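Local coordinates for WbbM protein (Klebsiella pneumoniae, PDB 6U4B) that is a trimeric, bifunctional O-antigen polymerase that probably transfers sugars with two separate glycosyltransferase modules and binds magnesium, at residues A[581-584]-A[585-588]; A[346-349]-A[350-354]. One frame throughout, in Å; residues are numbered along the deposited sequence.

Contact 1: A[581-584]-A[585-588]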
# COMPACT_ATOMS: atom_id res chain seq x y z
N GLU A 581 10.13 -1.70 3.65
CA GLU A 581 9.37 -2.29 2.56
C GLU A 581 8.44 -3.40 3.04
O GLU A 581 7.32 -3.55 2.56
CB GLU A 581 10.34 -2.82 1.50
CG GLU A 581 9.70 -3.52 0.32
CD GLU A 581 10.73 -4.29 -0.50
OE1 GLU A 581 10.50 -5.49 -0.78
OE2 GLU A 581 11.77 -3.70 -0.85
N ASN A 582 8.90 -4.19 4.01
CA ASN A 582 8.13 -5.33 4.49
C ASN A 582 7.26 -5.01 5.70
O ASN A 582 6.37 -5.80 6.03
CB ASN A 582 9.07 -6.49 4.83
CG ASN A 582 9.75 -7.06 3.61
OD1 ASN A 582 9.11 -7.66 2.75
ND2 ASN A 582 11.06 -6.86 3.51
N ILE A 583 7.48 -3.87 6.36
CA ILE A 583 6.63 -3.46 7.47
C ILE A 583 5.57 -2.45 7.03
O ILE A 583 4.61 -2.22 7.78
CB ILE A 583 7.47 -2.90 8.63
CG1 ILE A 583 6.83 -3.27 9.97
CG2 ILE A 583 7.64 -1.39 8.51
CD1 ILE A 583 6.79 -4.76 10.22
N ALA A 584 5.73 -1.83 5.86
CA ALA A 584 4.70 -0.94 5.34
C ALA A 584 3.44 -1.74 5.00
O ALA A 584 3.51 -2.90 4.58
CB ALA A 584 5.21 -0.20 4.11
N ASN A 585 2.29 -1.11 5.21
CA ASN A 585 0.98 -1.73 4.96
C ASN A 585 0.75 -2.94 5.85
O ASN A 585 0.12 -3.91 5.45
CB ASN A 585 0.81 -2.10 3.48
CG ASN A 585 1.07 -0.92 2.55
OD1 ASN A 585 0.29 0.03 2.50
ND2 ASN A 585 2.17 -0.99 1.81
N THR A 586 1.28 -2.90 7.07
CA THR A 586 0.97 -3.86 8.12
C THR A 586 0.46 -3.08 9.32
O THR A 586 0.60 -1.85 9.34
CB THR A 586 2.18 -4.73 8.48
OG1 THR A 586 3.15 -3.93 9.17
CG2 THR A 586 2.81 -5.33 7.23
N PRO A 587 -0.16 -3.71 10.33
CA PRO A 587 -0.58 -2.95 11.52
C PRO A 587 0.57 -2.33 12.29
O PRO A 587 0.33 -1.42 13.10
CB PRO A 587 -1.32 -3.98 12.37
CG PRO A 587 -1.78 -4.99 11.39
CD PRO A 587 -0.72 -5.08 10.34
N TRP A 588 1.81 -2.78 12.08
CA TRP A 588 2.95 -2.19 12.77
C TRP A 588 3.49 -0.95 12.08
O TRP A 588 4.47 -0.37 12.56
CB TRP A 588 4.08 -3.22 12.91
CG TRP A 588 3.68 -4.48 13.61
CD1 TRP A 588 3.55 -4.66 14.96
CD2 TRP A 588 3.35 -5.73 13.00
NE1 TRP A 588 3.16 -5.95 15.22
CE2 TRP A 588 3.03 -6.63 14.04
CE3 TRP A 588 3.30 -6.19 11.68
CZ2 TRP A 588 2.66 -7.95 13.80
CZ3 TRP A 588 2.94 -7.50 11.44
CH2 TRP A 588 2.62 -8.36 12.50

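Contact 2: A[346-349]-A[350-354]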
# COMPACT_ATOMS: atom_id res chain seq x y z
N ASN A 346 -0.61 -9.33 18.71
CA ASN A 346 0.48 -9.53 17.76
C ASN A 346 0.38 -10.88 17.07
O ASN A 346 0.64 -10.98 15.86
CB ASN A 346 1.83 -9.36 18.44
CG ASN A 346 2.28 -7.92 18.51
OD1 ASN A 346 2.00 -7.13 17.60
ND2 ASN A 346 2.97 -7.55 19.58
N LYS A 347 0.01 -11.93 17.81
CA LYS A 347 -0.17 -13.24 17.18
C LYS A 347 -1.27 -13.19 16.13
O LYS A 347 -1.14 -13.81 15.06
CB LYS A 347 -0.48 -14.30 18.24
CG LYS A 347 0.72 -14.70 19.08
CD LYS A 347 0.50 -16.01 19.83
CE LYS A 347 -0.28 -15.81 21.12
NZ LYS A 347 -0.16 -16.99 22.03
N THR A 348 -2.35 -12.46 16.41
CA THR A 348 -3.42 -12.31 15.42
C THR A 348 -2.93 -11.56 14.19
O THR A 348 -3.18 -11.98 13.05
CB THR A 348 -4.61 -11.59 16.05
OG1 THR A 348 -5.18 -12.41 17.08
CG2 THR A 348 -5.66 -11.28 15.01
N ARG A 349 -2.22 -10.45 14.40
CA ARG A 349 -1.68 -9.68 13.28
C ARG A 349 -0.74 -10.51 12.43
O ARG A 349 -0.73 -10.40 11.20
CB ARG A 349 -0.96 -8.43 13.80
CG ARG A 349 -1.86 -7.45 14.52
CD ARG A 349 -1.05 -6.35 15.18
NE ARG A 349 -1.86 -5.18 15.51
CZ ARG A 349 -1.39 -4.07 16.05
NH1 ARG A 349 -0.09 -3.96 16.32
NH2 ARG A 349 -2.20 -3.06 16.32
N LEU A 350 0.07 -11.36 13.07
CA LEU A 350 1.04 -12.17 12.33
C LEU A 350 0.35 -13.20 11.45
O LEU A 350 0.74 -13.39 10.29
CB LEU A 350 2.00 -12.85 13.31
CG LEU A 350 3.01 -11.89 13.94
CD1 LEU A 350 3.59 -12.47 15.21
CD2 LEU A 350 4.12 -11.58 12.94
N VAL A 351 -0.68 -13.87 11.97
CA VAL A 351 -1.43 -14.82 11.17
C VAL A 351 -2.13 -14.10 10.02
O VAL A 351 -2.19 -14.61 8.89
CB VAL A 351 -2.44 -15.60 12.04
CG1 VAL A 351 -3.36 -16.43 11.17
CG2 VAL A 351 -1.70 -16.48 13.04
N ASN A 352 -2.66 -12.90 10.28
CA ASN A 352 -3.36 -12.14 9.25
C ASN A 352 -2.47 -11.81 8.06
O ASN A 352 -2.98 -11.50 6.98
CB ASN A 352 -3.94 -10.86 9.84
CG ASN A 352 -5.10 -11.12 10.78
OD1 ASN A 352 -5.68 -12.20 10.77
ND2 ASN A 352 -5.44 -10.12 11.59
N LEU A 353 -1.15 -11.87 8.23
CA LEU A 353 -0.24 -11.71 7.09
C LEU A 353 -0.34 -12.87 6.11
O LEU A 353 -0.02 -12.69 4.93
CB LEU A 353 1.20 -11.59 7.58
CG LEU A 353 1.57 -10.43 8.51
CD1 LEU A 353 2.97 -10.64 9.08
CD2 LEU A 353 1.48 -9.10 7.77
N THR A 354 -0.79 -14.04 6.56
CA THR A 354 -0.84 -15.24 5.74
C THR A 354 -2.24 -15.55 5.23
O THR A 354 -2.41 -16.53 4.50
CB THR A 354 -0.31 -16.44 6.52
OG1 THR A 354 -1.21 -16.77 7.57
CG2 THR A 354 1.06 -16.13 7.11

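Contact 1: A[581-584]-A[585-588]
I583 and T586 are the first and fourth residues of a type II beta turn, formed as the chain leaves helix 576-583 and heads for helix 589-596. A584 is the first residue to depart from helical backbone angles. N585 takes positive phi (62°), as the third residue of such a turn does.

Hydrogen bonding centres on I583 O. The hydroxyl of T586 donates to it, with OG1 2.6 Å from I583 O. This donor stands 32° off the carbonyl plane. The turn bond proper is weaker: T586 N lies 3.5 Å from I583 O. T586 OG1 sits between its own backbone N and carbonyl carbon (chi1 70°), which turns it back to the helix end. T586 OG1 in turn accepts a weak capping bond from W588 N at 3.4 Å, just before the next helix. One hydroxyl thus links the end of one helix, less firmly, to the approach to the next.

The CG1-CD1 branch of I583 also makes the apolar contact. I583 CG1 meets W588 CB at 4.0 Å, and I583 CD1 approaches the indole obliquely at CE3. The two side chains cross at about a right angle. The T586 methyl CG2 turns to the backbone, near I583 O and A584 O. Beyond the turn, W588 NE1 bonds to N346 OD1 and the ring makes a cation-pi contact with R349, which fastens the loop to helix 344-352.

The metal chemistry lies at the exposed corner. N585 of all three subunits binds one magnesium ion through OD1, so this turn carries a metal link where the three subunits meet. The N585 amide folds back over the preceding peptide, with ND2 3.5 Å from A584 C.

Contact 2: A[346-349]-A[350-354]
N346 and L350 open a run of i to i+4 contacts along helix 344-352, the helix of a beta-alpha-beta unit with strands 333-340 and 360-366. L350 N donates to N346 O at 2.9 Å. The L350 side chain also leans over that oxygen, with CG 3.2 Å from N346 O. The N346 amide serves another part of the fold: ND2 bonds to D310.

K347 O takes the straightest of the bonds, from V351 N at 3.1 Å with an angle of 166° at the hydrogen. V351 CG2 rests against K347 O at 3.4 Å.

T348 O accepts from N352 N at 3.0 Å. The two side chains lie side by side and point the same way, with T348 CG2 3.6 Å from N352 ND2. N352 CG is anti to its carbonyl carbon (chi1 -70°), which lays the amide beside T348 O without a hydrogen bond. T348 OG1 bonds instead to Y344 O, one turn back.

R349 O receives a weak bond from L353 N at 3.3 Å. Its extended chain carries the guanidinium to E591 of the same subunit and to D577 of a neighbouring subunit.

Further along, V351 O accepts from both T354 N and T354 OG1; the hydroxyl lies in the carbonyl plane, on a lone pair, at 2.7 Å. The helix is therefore held inside by backbone bonds, while N346 and R349 direct their polar ends to other parts of the fold and, for R349, to another subunit.

How the contacts relate
Both contacts are local, and their centres lie 12 Å apart on the same side of the chain's centre. Contact 1 is mostly buried, with N585 exposed at the trimer magnesium. Contact 2 is partly buried: L350 packs inward on strand 360-366, while N352 is exposed. Contact 2 is regular helix held by repeated backbone bonds. Contact 1 is a turn between helices, where a side-chain hydroxyl does much of the bonding. They meet directly, with W588 CH2 3.6 Å from L350 CD2 and P587 against R349. Both also pack on helix 313-325. Both also touch the same neighbouring subunit, contact 1 through P587.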